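Local coordinates for protein peptidase S15/CocE/NonD (Thaumarchaeota archaeon SCGC AB-539-E09, PDB 4PF1) that probably acts as a serine aminopeptidase of the alpha/beta hydrolase fold, related to the X-Pro dipeptidyl-peptidases, cleaving peptides near their N termini, at residues Pro373-Tyr378 with Asp389-Glu394; Met287-Gly292 with Lys317-Val322; Ser377-Ala382 with Gln561-Phe566. All coordinates share one frame; numbering follows the deposited sequence.

Interaction 1: residues Pro373-Tyr378 with Asp389-Glu394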
ATOM      1  N   PRO A 373      27.047  10.358  28.810  1.00 23.16           N
ATOM      2  CA  PRO A 373      26.489  10.436  30.169  1.00 22.87           C
ATOM      3  C   PRO A 373      26.308   9.054  30.799  1.00 25.97           C
ATOM      4  O   PRO A 373      26.395   8.033  30.102  1.00 25.56           O
ATOM      5  CB  PRO A 373      25.139  11.126  29.951  1.00 24.45           C
ATOM      6  CG  PRO A 373      24.746  10.749  28.566  1.00 28.42           C
ATOM      7  CD  PRO A 373      26.036  10.711  27.788  1.00 24.21           C
ATOM      8  N   ARG A 374      26.057   9.021  32.117  1.00 21.90           N
ATOM      9  CA  ARG A 374      25.776   7.788  32.847  1.00 21.34           C
ATOM     10  C   ARG A 374      24.535   7.132  32.245  1.00 23.27           C
ATOM     11  O   ARG A 374      24.532   5.929  31.986  1.00 22.70           O
ATOM     12  CB  ARG A 374      25.560   8.098  34.343  1.00 22.84           C
ATOM     13  CG  ARG A 374      25.499   6.866  35.251  1.00 32.54           C
ATOM     14  CD  ARG A 374      26.855   6.468  35.826  1.00 43.16           C
ATOM     15  NE  ARG A 374      27.636   7.615  36.305  1.00 50.99           N
ATOM     16  CZ  ARG A 374      27.544   8.132  37.527  1.00 62.07           C
ATOM     17  NH1 ARG A 374      28.292   9.171  37.872  1.00 45.17           N
ATOM     18  NH2 ARG A 374      26.696   7.618  38.412  1.00 49.18           N
ATOM     19  N   VAL A 375      23.495   7.952  31.982  1.00 18.35           N
ATOM     20  CA  VAL A 375      22.236   7.508  31.394  1.00 16.93           C
ATOM     21  C   VAL A 375      21.865   8.428  30.217  1.00 19.46           C
ATOM     22  O   VAL A 375      21.862   9.655  30.350  1.00 19.04           O
ATOM     23  CB  VAL A 375      21.092   7.414  32.451  1.00 20.69           C
ATOM     24  CG1 VAL A 375      19.746   7.107  31.796  1.00 19.98           C
ATOM     25  CG2 VAL A 375      21.413   6.370  33.519  1.00 20.80           C
ATOM     26  N   LEU A 376      21.588   7.819  29.062  1.00 14.54           N
ATOM     27  CA  LEU A 376      21.145   8.508  27.862  1.00 13.63           C
ATOM     28  C   LEU A 376      19.737   8.009  27.572  1.00 15.73           C
ATOM     29  O   LEU A 376      19.558   6.849  27.207  1.00 14.14           O
ATOM     30  CB  LEU A 376      22.124   8.245  26.696  1.00 13.65           C
ATOM     31  CG  LEU A 376      21.897   9.023  25.391  1.00 18.15           C
ATOM     32  CD1 LEU A 376      21.975  10.536  25.611  1.00 18.39           C
ATOM     33  CD2 LEU A 376      22.904   8.607  24.343  1.00 20.65           C
ATOM     34  N   SER A 377      18.733   8.836  27.889  1.00 12.10           N
ATOM     35  CA  SER A 377      17.333   8.436  27.786  1.00 11.24           C
ATOM     36  C   SER A 377      16.566   9.271  26.772  1.00 14.88           C
ATOM     37  O   SER A 377      16.627  10.503  26.797  1.00 14.03           O
ATOM     38  CB  SER A 377      16.661   8.528  29.154  1.00 13.58           C
ATOM     39  OG  SER A 377      15.258   8.337  29.079  1.00 19.10           O
ATOM     40  N   TYR A 378      15.829   8.592  25.886  1.00 11.96           N
ATOM     41  CA  TYR A 378      14.965   9.256  24.918  1.00 11.73           C
ATOM     42  C   TYR A 378      13.581   9.350  25.509  1.00 16.02           C
ATOM     43  O   TYR A 378      13.003   8.334  25.908  1.00 15.53           O
ATOM     44  CB  TYR A 378      14.941   8.505  23.581  1.00 12.24           C
ATOM     45  CG  TYR A 378      14.181   9.220  22.480  1.00 13.53           C
ATOM     46  CD1 TYR A 378      12.792   9.143  22.399  1.00 15.46           C
ATOM     47  CD2 TYR A 378      14.856   9.910  21.477  1.00 14.24           C
ATOM     48  CE1 TYR A 378      12.091   9.763  21.364  1.00 15.75           C
ATOM     49  CE2 TYR A 378      14.165  10.538  20.440  1.00 14.81           C
ATOM     50  CZ  TYR A 378      12.783  10.453  20.383  1.00 20.00           C
ATOM     51  OH  TYR A 378      12.102  11.036  19.345  1.00 18.61           O
ATOM     52  N   ASP A 389      22.295  11.563  35.209  1.00 23.91           N
ATOM     53  CA  ASP A 389      23.359  11.056  36.080  1.00 24.62           C
ATOM     54  C   ASP A 389      22.972   9.717  36.708  1.00 28.59           C
ATOM     55  O   ASP A 389      23.846   8.983  37.178  1.00 28.28           O
ATOM     56  CB  ASP A 389      23.688  12.081  37.177  1.00 27.49           C
ATOM     57  CG  ASP A 389      24.309  13.364  36.657  1.00 41.27           C
ATOM     58  OD1 ASP A 389      25.129  13.289  35.713  1.00 42.21           O
ATOM     59  OD2 ASP A 389      24.007  14.439  37.220  1.00 49.14           O
ATOM     60  N   ASP A 390      21.661   9.409  36.724  1.00 24.80           N
ATOM     61  CA  ASP A 390      21.109   8.178  37.291  1.00 24.41           C
ATOM     62  C   ASP A 390      19.760   7.855  36.635  1.00 26.62           C
ATOM     63  O   ASP A 390      19.169   8.719  35.976  1.00 25.54           O
ATOM     64  CB  ASP A 390      20.939   8.330  38.822  1.00 27.30           C
ATOM     65  CG  ASP A 390      20.960   7.033  39.624  1.00 41.16           C
ATOM     66  OD1 ASP A 390      20.801   5.947  39.014  1.00 42.12           O
ATOM     67  OD2 ASP A 390      21.113   7.105  40.863  1.00 47.53           O
ATOM     68  N   TRP A 391      19.275   6.612  36.817  1.00 22.44           N
ATOM     69  CA  TRP A 391      17.971   6.204  36.314  1.00 21.61           C
ATOM     70  C   TRP A 391      17.107   5.648  37.464  1.00 26.42           C
ATOM     71  O   TRP A 391      17.472   4.635  38.066  1.00 26.19           O
ATOM     72  CB  TRP A 391      18.094   5.194  35.166  1.00 19.52           C
ATOM     73  CG  TRP A 391      16.773   4.865  34.532  1.00 19.69           C
ATOM     74  CD1 TRP A 391      16.090   3.689  34.624  1.00 22.22           C
ATOM     75  CD2 TRP A 391      15.935   5.759  33.784  1.00 19.18           C
ATOM     76  NE1 TRP A 391      14.898   3.777  33.942  1.00 21.31           N
ATOM     77  CE2 TRP A 391      14.775   5.038  33.419  1.00 22.79           C
ATOM     78  CE3 TRP A 391      16.063   7.095  33.362  1.00 20.55           C
ATOM     79  CZ2 TRP A 391      13.755   5.605  32.645  1.00 21.80           C
ATOM     80  CZ3 TRP A 391      15.039   7.661  32.615  1.00 21.88           C
ATOM     81  CH2 TRP A 391      13.898   6.922  32.271  1.00 22.08           C
ATOM     82  N   PRO A 392      15.981   6.315  37.824  1.00 23.36           N
ATOM     83  CA  PRO A 392      15.420   7.549  37.234  1.00 23.35           C
ATOM     84  C   PRO A 392      16.208   8.808  37.641  1.00 27.89           C
ATOM     85  O   PRO A 392      16.933   8.761  38.641  1.00 27.89           O
ATOM     86  CB  PRO A 392      13.996   7.575  37.806  1.00 24.95           C
ATOM     87  CG  PRO A 392      14.127   6.919  39.137  1.00 29.49           C
ATOM     88  CD  PRO A 392      15.142   5.822  38.935  1.00 24.97           C
ATOM     89  N   PRO A 393      16.081   9.946  36.903  1.00 24.79           N
ATOM     90  CA  PRO A 393      16.817  11.161  37.305  1.00 24.83           C
ATOM     91  C   PRO A 393      16.350  11.692  38.657  1.00 28.24           C
ATOM     92  O   PRO A 393      15.157  11.641  38.966  1.00 27.93           O
ATOM     93  CB  PRO A 393      16.517  12.157  36.181  1.00 26.45           C
ATOM     94  CG  PRO A 393      15.268  11.671  35.558  1.00 30.61           C
ATOM     95  CD  PRO A 393      15.287  10.180  35.677  1.00 25.98           C
ATOM     96  N   GLU A 394      17.296  12.168  39.473  1.00 25.06           N
ATOM     97  CA  GLU A 394      17.012  12.687  40.813  1.00 48.63           C
ATOM     98  C   GLU A 394      17.154  14.207  40.850  1.00 72.78           C
ATOM     99  O   GLU A 394      17.083  14.863  39.810  1.00 31.00           O
ATOM    100  CB  GLU A 394      17.943  12.032  41.853  1.00 50.29           C
ATOM    101  CG  GLU A 394      17.733  10.530  42.002  1.00 58.98           C
ATOM    102  CD  GLU A 394      18.781   9.764  42.792  1.00 75.13           C
ATOM    103  OE1 GLU A 394      19.828  10.355  43.144  1.00 62.57           O
ATOM    104  OE2 GLU A 394      18.559   8.557  43.043  1.00 68.25           O
TER
HETATM  105  O   HOH W   1      26.380  11.678  33.584  1.00 37.14           O
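At the edge of the alpha/beta hydrolase sheet, just past the beta hairpin of strands 375-379 and 384-388, the chain turns back and sets Asp389, Asp390 and Trp391 against Arg374, Val375 and Ser377. No direct hydrogen bond joins the two segments; van der Waals contacts and one bridging water hold them together. Val375 sits in the middle. Its CG2 lies 3.8 Å from Asp390 C and 3.9 Å from Trp391 CB, while CG1, anti to the backbone N (chi1 173°), comes obliquely within 4.0 Å of Trp391 CE3. The two side chains cross at about a right angle. Farther along the strand, Ser377 OG approaches Trp391 CZ3 at 3.6 Å, again oblique to the indole; this hydroxyl is hydrogen-bonded to Ser563 OG, and Trp391 NE1 to Gln561 OE1. The backbone at Trp391 is pinned as well: its N donates to Asp390 OD1 (2.8 Å) on the anti side of the carboxylate, an oxygen also bonded to Tyr306 OH of helix 301-309. The Arg374 chain is bent at chi2 and chi3, and Asp389 O lies over one face of its guanidinium; nearer the backbone, Arg374 CG is 3.3 Å from that same Asp389 O. One water links the segments, accepting from Arg374 N at 3.1 Å and donating to Asp389 OD1 at 2.9 Å.

Interaction 2: residues Met287-Gly292 with Lys317-Val322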
ATOM      1  N   MET A 287      31.279  -1.047  29.524  1.00 20.91           N
ATOM      2  CA  MET A 287      30.000  -1.552  29.043  1.00 20.57           C
ATOM      3  C   MET A 287      29.065  -0.431  28.624  1.00 22.76           C
ATOM      4  O   MET A 287      28.868   0.534  29.367  1.00 22.82           O
ATOM      5  CB  MET A 287      29.339  -2.389  30.153  1.00 23.48           C
ATOM      6  CG  MET A 287      28.342  -3.412  29.653  1.00 27.46           C
ATOM      7  SD  MET A 287      27.623  -4.394  31.003  1.00 32.78           S
ATOM      8  CE  MET A 287      29.104  -5.181  31.676  1.00 30.14           C
ATOM      9  N   LEU A 288      28.453  -0.590  27.449  1.00 17.39           N
ATOM     10  CA  LEU A 288      27.442   0.318  26.928  1.00 16.46           C
ATOM     11  C   LEU A 288      26.133  -0.472  26.798  1.00 19.33           C
ATOM     12  O   LEU A 288      25.904  -1.144  25.788  1.00 18.28           O
ATOM     13  CB  LEU A 288      27.897   0.931  25.580  1.00 16.32           C
ATOM     14  CG  LEU A 288      26.987   2.005  24.939  1.00 20.31           C
ATOM     15  CD1 LEU A 288      26.899   3.261  25.804  1.00 20.30           C
ATOM     16  CD2 LEU A 288      27.489   2.379  23.555  1.00 21.35           C
ATOM     17  N   ILE A 289      25.319  -0.464  27.868  1.00 15.65           N
ATOM     18  CA  ILE A 289      24.055  -1.204  27.905  1.00 15.11           C
ATOM     19  C   ILE A 289      23.005  -0.444  27.096  1.00 18.19           C
ATOM     20  O   ILE A 289      22.706   0.711  27.397  1.00 17.50           O
ATOM     21  CB  ILE A 289      23.580  -1.491  29.360  1.00 18.32           C
ATOM     22  CG1 ILE A 289      24.735  -2.050  30.233  1.00 18.96           C
ATOM     23  CG2 ILE A 289      22.372  -2.441  29.352  1.00 18.25           C
ATOM     24  CD1 ILE A 289      24.526  -1.916  31.743  1.00 26.10           C
ATOM     25  N   VAL A 290      22.470  -1.092  26.054  1.00 14.78           N
ATOM     26  CA  VAL A 290      21.496  -0.485  25.150  1.00 14.08           C
ATOM     27  C   VAL A 290      20.149  -1.188  25.284  1.00 17.72           C
ATOM     28  O   VAL A 290      20.004  -2.351  24.891  1.00 17.79           O
ATOM     29  CB  VAL A 290      21.994  -0.488  23.678  1.00 17.73           C
ATOM     30  CG1 VAL A 290      21.197   0.492  22.830  1.00 17.33           C
ATOM     31  CG2 VAL A 290      23.487  -0.185  23.591  1.00 17.59           C
ATOM     32  N   GLY A 291      19.183  -0.476  25.851  1.00 13.78           N
ATOM     33  CA  GLY A 291      17.828  -0.972  26.047  1.00 12.93           C
ATOM     34  C   GLY A 291      16.790  -0.202  25.256  1.00 15.59           C
ATOM     35  O   GLY A 291      17.023   0.944  24.863  1.00 14.80           O
ATOM     36  N   GLY A 292      15.649  -0.841  25.026  1.00 11.80           N
ATOM     37  CA  GLY A 292      14.530  -0.252  24.305  1.00 10.89           C
ATOM     38  C   GLY A 292      13.286  -0.145  25.158  1.00 13.57           C
ATOM     39  O   GLY A 292      12.927  -1.098  25.859  1.00 12.68           O
ATOM     40  N   LYS A 317      32.886   5.163  35.367  1.00 33.80           N
ATOM     41  CA  LYS A 317      34.067   4.976  34.531  1.00 32.80           C
ATOM     42  C   LYS A 317      33.863   3.888  33.467  1.00 34.06           C
ATOM     43  O   LYS A 317      34.437   3.990  32.382  1.00 33.85           O
ATOM     44  CB  LYS A 317      35.277   4.618  35.410  1.00 35.70           C
ATOM     45  CG  LYS A 317      36.590   5.230  34.930  1.00 47.35           C
ATOM     46  CD  LYS A 317      37.785   4.763  35.767  1.00 57.35           C
ATOM     47  CE  LYS A 317      38.022   5.616  36.994  1.00 68.73           C
ATOM     48  NZ  LYS A 317      39.114   5.068  37.842  1.00 77.78           N
ATOM     49  N   LEU A 318      33.067   2.847  33.777  1.00 28.65           N
ATOM     50  CA  LEU A 318      32.895   1.710  32.870  1.00 27.48           C
ATOM     51  C   LEU A 318      31.452   1.495  32.376  1.00 30.37           C
ATOM     52  O   LEU A 318      31.276   1.060  31.238  1.00 30.11           O
ATOM     53  CB  LEU A 318      33.393   0.413  33.548  1.00 27.51           C
ATOM     54  CG  LEU A 318      34.857   0.404  34.028  1.00 32.32           C
ATOM     55  CD1 LEU A 318      35.058  -0.595  35.145  1.00 32.70           C
ATOM     56  CD2 LEU A 318      35.818   0.120  32.879  1.00 34.24           C
ATOM     57  N   VAL A 319      30.434   1.747  33.220  1.00 25.82           N
ATOM     58  CA  VAL A 319      29.042   1.450  32.850  1.00 24.69           C
ATOM     59  C   VAL A 319      28.281   2.692  32.341  1.00 26.57           C
ATOM     60  O   VAL A 319      28.268   3.737  32.991  1.00 26.16           O
ATOM     61  CB  VAL A 319      28.273   0.751  34.011  1.00 28.90           C
ATOM     62  CG1 VAL A 319      26.854   0.377  33.594  1.00 28.29           C
ATOM     63  CG2 VAL A 319      29.018  -0.484  34.497  1.00 28.91           C
ATOM     64  N   HIS A 320      27.624   2.535  31.179  1.00 21.88           N
ATOM     65  CA  HIS A 320      26.755   3.531  30.550  1.00 21.03           C
ATOM     66  C   HIS A 320      25.448   2.861  30.143  1.00 23.19           C
ATOM     67  O   HIS A 320      25.475   1.762  29.589  1.00 22.35           O
ATOM     68  CB  HIS A 320      27.428   4.169  29.326  1.00 21.83           C
ATOM     69  CG  HIS A 320      28.763   4.778  29.608  1.00 26.15           C
ATOM     70  ND1 HIS A 320      28.885   6.103  29.984  1.00 28.51           N
ATOM     71  CD2 HIS A 320      29.995   4.224  29.546  1.00 28.26           C
ATOM     72  CE1 HIS A 320      30.182   6.312  30.139  1.00 28.44           C
ATOM     73  NE2 HIS A 320      30.889   5.208  29.891  1.00 28.70           N
ATOM     74  N   PHE A 321      24.306   3.510  30.418  1.00 19.10           N
ATOM     75  CA  PHE A 321      22.995   2.970  30.063  1.00 17.82           C
ATOM     76  C   PHE A 321      22.295   3.871  29.047  1.00 20.06           C
ATOM     77  O   PHE A 321      22.145   5.070  29.278  1.00 19.59           O
ATOM     78  CB  PHE A 321      22.127   2.774  31.322  1.00 19.55           C
ATOM     79  CG  PHE A 321      20.704   2.299  31.114  1.00 20.79           C
ATOM     80  CD1 PHE A 321      20.423   1.237  30.260  1.00 23.98           C
ATOM     81  CD2 PHE A 321      19.656   2.861  31.835  1.00 23.25           C
ATOM     82  CE1 PHE A 321      19.110   0.791  30.082  1.00 24.70           C
ATOM     83  CE2 PHE A 321      18.344   2.409  31.662  1.00 25.87           C
ATOM     84  CZ  PHE A 321      18.080   1.378  30.786  1.00 23.76           C
ATOM     85  N   VAL A 322      21.891   3.284  27.912  1.00 15.64           N
ATOM     86  CA  VAL A 322      21.174   3.979  26.843  1.00 14.86           C
ATOM     87  C   VAL A 322      19.785   3.353  26.717  1.00 16.90           C
ATOM     88  O   VAL A 322      19.671   2.140  26.546  1.00 15.63           O
ATOM     89  CB  VAL A 322      21.945   3.968  25.488  1.00 18.74           C
ATOM     90  CG1 VAL A 322      21.171   4.724  24.407  1.00 18.44           C
ATOM     91  CG2 VAL A 322      23.348   4.548  25.642  1.00 18.85           C
TER
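Met287 and Leu318 begin a ladder of five backbone hydrogen bonds that zips 287-292 to its parallel neighbour, the short strand axes lying 17° apart. Met287 N donates to Leu318 O at 2.7 Å, tilted 30° from the carbonyl plane, where the second segment is still a loop. The next rungs are more regular: His320 N to Met287 O at 3.0 Å, Ile289 N to His320 O at 2.8 Å, Val322 N to Ile289 O at 2.7 Å. Gly291 N then reaches Val322 O at 2.8 Å and is nearly straight (174° at the hydrogen). Several of the groups that face outward from the pair have partners too: Leu288 and Val290 bond to the neighbouring strand 178-184 and the residue just after it, the backbone of Phe321 pairs with Arg374 on the opposite flank, and Leu318 N and Val319 N both bond to Asp313 OD2. His320 ND1 is held by Pro373 O, which ties down a buried ring whose edge lies near Met287 O.

On the face with His320, Leu288 CD1 bridges two partners, His320 CB at 3.7 Å and Val322 CG2 at 3.8 Å, and Phe351 of helix 347-365 packs over Leu288, Val290 and Val322. On the other face Ile289 CD1 touches Val319 CG1 at 3.8 Å, with helix 301-309 above Ile289 and Phe321. Gly291 suits its place, since a side chain there would crowd the Phe321 ring. These two strands and helix 301-309 form a beta-alpha-beta crossover of the hydrolase sheet, and Gly291 lies near a probable Ser-His-Asp triad, as expected where central strands of an alpha/beta hydrolase lead into its catalytic loops.

Interaction 3: residues Ser377-Ala382 with Gln561-Phe566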
ATOM      1  N   SER A 377      18.733   8.836  27.889  1.00 12.10           N
ATOM      2  CA  SER A 377      17.333   8.436  27.786  1.00 11.24           C
ATOM      3  C   SER A 377      16.566   9.271  26.772  1.00 14.88           C
ATOM      4  O   SER A 377      16.627  10.503  26.797  1.00 14.03           O
ATOM      5  CB  SER A 377      16.661   8.528  29.154  1.00 13.58           C
ATOM      6  OG  SER A 377      15.258   8.337  29.079  1.00 19.10           O
ATOM      7  N   TYR A 378      15.829   8.592  25.886  1.00 11.96           N
ATOM      8  CA  TYR A 378      14.965   9.256  24.918  1.00 11.73           C
ATOM      9  C   TYR A 378      13.581   9.350  25.509  1.00 16.02           C
ATOM     10  O   TYR A 378      13.003   8.334  25.908  1.00 15.53           O
ATOM     11  CB  TYR A 378      14.941   8.505  23.581  1.00 12.24           C
ATOM     12  CG  TYR A 378      14.181   9.220  22.480  1.00 13.53           C
ATOM     13  CD1 TYR A 378      12.792   9.143  22.399  1.00 15.46           C
ATOM     14  CD2 TYR A 378      14.856   9.910  21.477  1.00 14.24           C
ATOM     15  CE1 TYR A 378      12.091   9.763  21.364  1.00 15.75           C
ATOM     16  CE2 TYR A 378      14.165  10.538  20.440  1.00 14.81           C
ATOM     17  CZ  TYR A 378      12.783  10.453  20.383  1.00 20.00           C
ATOM     18  OH  TYR A 378      12.102  11.036  19.345  1.00 18.61           O
ATOM     19  N   GLU A 379      13.054  10.569  25.584  1.00 13.19           N
ATOM     20  CA  GLU A 379      11.735  10.828  26.138  1.00 12.70           C
ATOM     21  C   GLU A 379      10.704  10.875  25.023  1.00 16.30           C
ATOM     22  O   GLU A 379      10.789  11.737  24.144  1.00 15.71           O
ATOM     23  CB  GLU A 379      11.748  12.146  26.932  1.00 14.40           C
ATOM     24  CG  GLU A 379      10.476  12.416  27.721  1.00 21.60           C
ATOM     25  CD  GLU A 379      10.459  13.733  28.476  1.00 37.87           C
ATOM     26  OE1 GLU A 379      11.318  14.600  28.198  1.00 27.82           O
ATOM     27  OE2 GLU A 379       9.575  13.900  29.345  1.00 28.66           O
ATOM     28  N   THR A 380       9.729   9.945  25.053  1.00 12.60           N
ATOM     29  CA  THR A 380       8.645   9.906  24.067  1.00 12.12           C
ATOM     30  C   THR A 380       7.652  11.034  24.392  1.00 16.68           C
ATOM     31  O   THR A 380       7.657  11.557  25.507  1.00 16.36           O
ATOM     32  CB  THR A 380       8.001   8.504  23.985  1.00 16.29           C
ATOM     33  OG1 THR A 380       7.703   8.020  25.296  1.00 15.13           O
ATOM     34  CG2 THR A 380       8.883   7.501  23.247  1.00 13.36           C
ATOM     35  N   GLY A 381       6.885  11.460  23.395  1.00 14.14           N
ATOM     36  CA  GLY A 381       5.982  12.598  23.528  1.00 14.71           C
ATOM     37  C   GLY A 381       6.714  13.893  23.237  1.00 19.96           C
ATOM     38  O   GLY A 381       6.363  14.612  22.298  1.00 19.44           O
ATOM     39  N   ALA A 382       7.776  14.177  24.026  1.00 17.65           N
ATOM     40  CA  ALA A 382       8.638  15.349  23.856  1.00 17.89           C
ATOM     41  C   ALA A 382       9.638  15.136  22.703  1.00 21.00           C
ATOM     42  O   ALA A 382      10.085  16.114  22.096  1.00 20.19           O
ATOM     43  CB  ALA A 382       9.388  15.637  25.148  1.00 19.03           C
ATOM     44  N   GLN A 561      10.020   0.224  32.029  1.00  8.73           N
ATOM     45  CA  GLN A 561      10.505   1.602  32.154  1.00  8.70           C
ATOM     46  C   GLN A 561       9.717   2.583  31.303  1.00 13.22           C
ATOM     47  O   GLN A 561       9.200   2.221  30.238  1.00 11.53           O
ATOM     48  CB  GLN A 561      11.999   1.702  31.783  1.00  9.44           C
ATOM     49  CG  GLN A 561      12.910   0.725  32.523  1.00 16.63           C
ATOM     50  CD  GLN A 561      12.824   0.812  34.030  1.00 28.23           C
ATOM     51  OE1 GLN A 561      12.880   1.893  34.628  1.00 17.94           O
ATOM     52  NE2 GLN A 561      12.736  -0.340  34.679  1.00 22.93           N
ATOM     53  N   VAL A 562       9.619   3.832  31.794  1.00 11.40           N
ATOM     54  CA  VAL A 562       8.973   4.940  31.095  1.00 11.64           C
ATOM     55  C   VAL A 562       9.893   6.168  31.089  1.00 15.96           C
ATOM     56  O   VAL A 562      10.660   6.389  32.024  1.00 15.60           O
ATOM     57  CB  VAL A 562       7.563   5.303  31.648  1.00 16.14           C
ATOM     58  CG1 VAL A 562       6.536   4.235  31.292  1.00 15.67           C
ATOM     59  CG2 VAL A 562       7.588   5.571  33.157  1.00 16.47           C
ATOM     60  N   SER A 563       9.809   6.941  30.015  1.00 12.18           N
ATOM     61  CA  SER A 563      10.485   8.213  29.785  1.00 12.15           C
ATOM     62  C   SER A 563       9.587   8.920  28.822  1.00 16.51           C
ATOM     63  O   SER A 563       9.685   8.713  27.611  1.00 16.41           O
ATOM     64  CB  SER A 563      11.894   7.999  29.232  1.00 14.39           C
ATOM     65  OG  SER A 563      12.631   9.208  29.260  1.00 18.11           O
ATOM     66  N   HIS A 564       8.555   9.567  29.364  1.00 12.94           N
ATOM     67  CA  HIS A 564       7.479  10.080  28.542  1.00 12.40           C
ATOM     68  C   HIS A 564       6.901  11.386  29.048  1.00 16.90           C
ATOM     69  O   HIS A 564       6.867  11.641  30.256  1.00 16.91           O
ATOM     70  CB  HIS A 564       6.365   9.012  28.511  1.00 12.39           C
ATOM     71  CG  HIS A 564       5.229   9.303  27.582  1.00 15.05           C
ATOM     72  ND1 HIS A 564       5.382   9.216  26.212  1.00 16.17           N
ATOM     73  CD2 HIS A 564       3.939   9.595  27.863  1.00 16.06           C
ATOM     74  CE1 HIS A 564       4.194   9.495  25.703  1.00 15.27           C
ATOM     75  NE2 HIS A 564       3.292   9.718  26.658  1.00 15.55           N
ATOM     76  N   THR A 565       6.390  12.189  28.113  1.00 13.58           N
ATOM     77  CA  THR A 565       5.638  13.384  28.427  1.00 13.87           C
ATOM     78  C   THR A 565       4.203  13.172  27.960  1.00 17.02           C
ATOM     79  O   THR A 565       3.963  12.998  26.765  1.00 16.00           O
ATOM     80  CB  THR A 565       6.278  14.646  27.809  1.00 22.82           C
ATOM     81  OG1 THR A 565       7.514  14.905  28.467  1.00 24.34           O
ATOM     82  CG2 THR A 565       5.382  15.877  27.937  1.00 19.85           C
ATOM     83  N   PHE A 566       3.260  13.150  28.908  1.00 14.03           N
ATOM     84  CA  PHE A 566       1.832  13.105  28.611  1.00 13.72           C
ATOM     85  C   PHE A 566       1.443  14.540  28.258  1.00 19.32           C
ATOM     86  O   PHE A 566       1.393  15.401  29.142  1.00 19.96           O
ATOM     87  CB  PHE A 566       1.033  12.566  29.813  1.00 15.04           C
ATOM     88  CG  PHE A 566       1.231  11.103  30.139  1.00 15.76           C
ATOM     89  CD1 PHE A 566       0.510  10.120  29.465  1.00 18.14           C
ATOM     90  CD2 PHE A 566       2.084  10.710  31.161  1.00 17.47           C
ATOM     91  CE1 PHE A 566       0.679   8.767  29.779  1.00 18.49           C
ATOM     92  CE2 PHE A 566       2.244   9.356  31.481  1.00 19.95           C
ATOM     93  CZ  PHE A 566       1.539   8.393  30.788  1.00 17.65           C
TER
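Thr380 sets its hydroxyl at the edge of the His564 ring, close to the ring plane, with OG1 2.8 Å from His564 ND1 in a hydrogen bond that either atom could donate. The two side chains cross at about a right angle. The backbones meet in a single beta bridge, Thr380 with His564, which joins the hydrolase sheet to a strand of the C-terminal non-catalytic beta domain; the short strand axes run 24° apart in the same general sense. Thr380 N donates to Ser563 O at 2.8 Å, and Thr565 N to Thr380 O at 3.0 Å. Thr380 OG1 stands between its own backbone N and carbonyl carbon (chi1 48°), which also brings it near Ser563 O. That oxygen takes a further CH contact from Glu379 CA at 3.3 Å.

Beyond CG the Glu379 chain is extended and crosses Thr565 obliquely, and its OE2 accepts from Thr565 OG1 at a very short 2.5 Å. The carboxylate has other mates: OE2 forms a salt bridge with Arg483 NE and OE1 a hydrogen bond with His386 NE2, so its charge is probably balanced inside the interface. An alanine here would probably leave Arg483 without its counter-charge and Thr565 OG1 without its acceptor, freeing both side chains to turn. At one end of the contact Ser377 OG and Ser563 OG are hydrogen-bonded, 2.8 Å apart. At the other, Gly381 has a positive phi (86°), and a side chain on it would run into Thr565 O. His564 is held at its far side too, NE2 bonding to Asp509, and its CD2 sits 3.6 Å above the Phe566 ring, over the centre.

Overall arrangement
Following the chain, interaction 2 comes first: it closes the connection that carries helix 301-309 between 287-292 and 317-322 and is complete before the others open. Strand 375-379 then joins the same sheet beside 319-324, through probable backbone hydrogen bonds to Phe321. Interactions 1 and 3 both start from this strand and share Ser377 and Tyr378. Interaction 1 closes a short loop that takes in the hairpin 375-388, with 389-394 just past it, whereas interaction 3 waits for 561-566, nearly 180 residues later, so the two loops open from the same strand, one short and one long. Trp391 knits them together through Gln561. Together the three contacts run from the hydrolase core, through its edge, to the C-terminal beta domain.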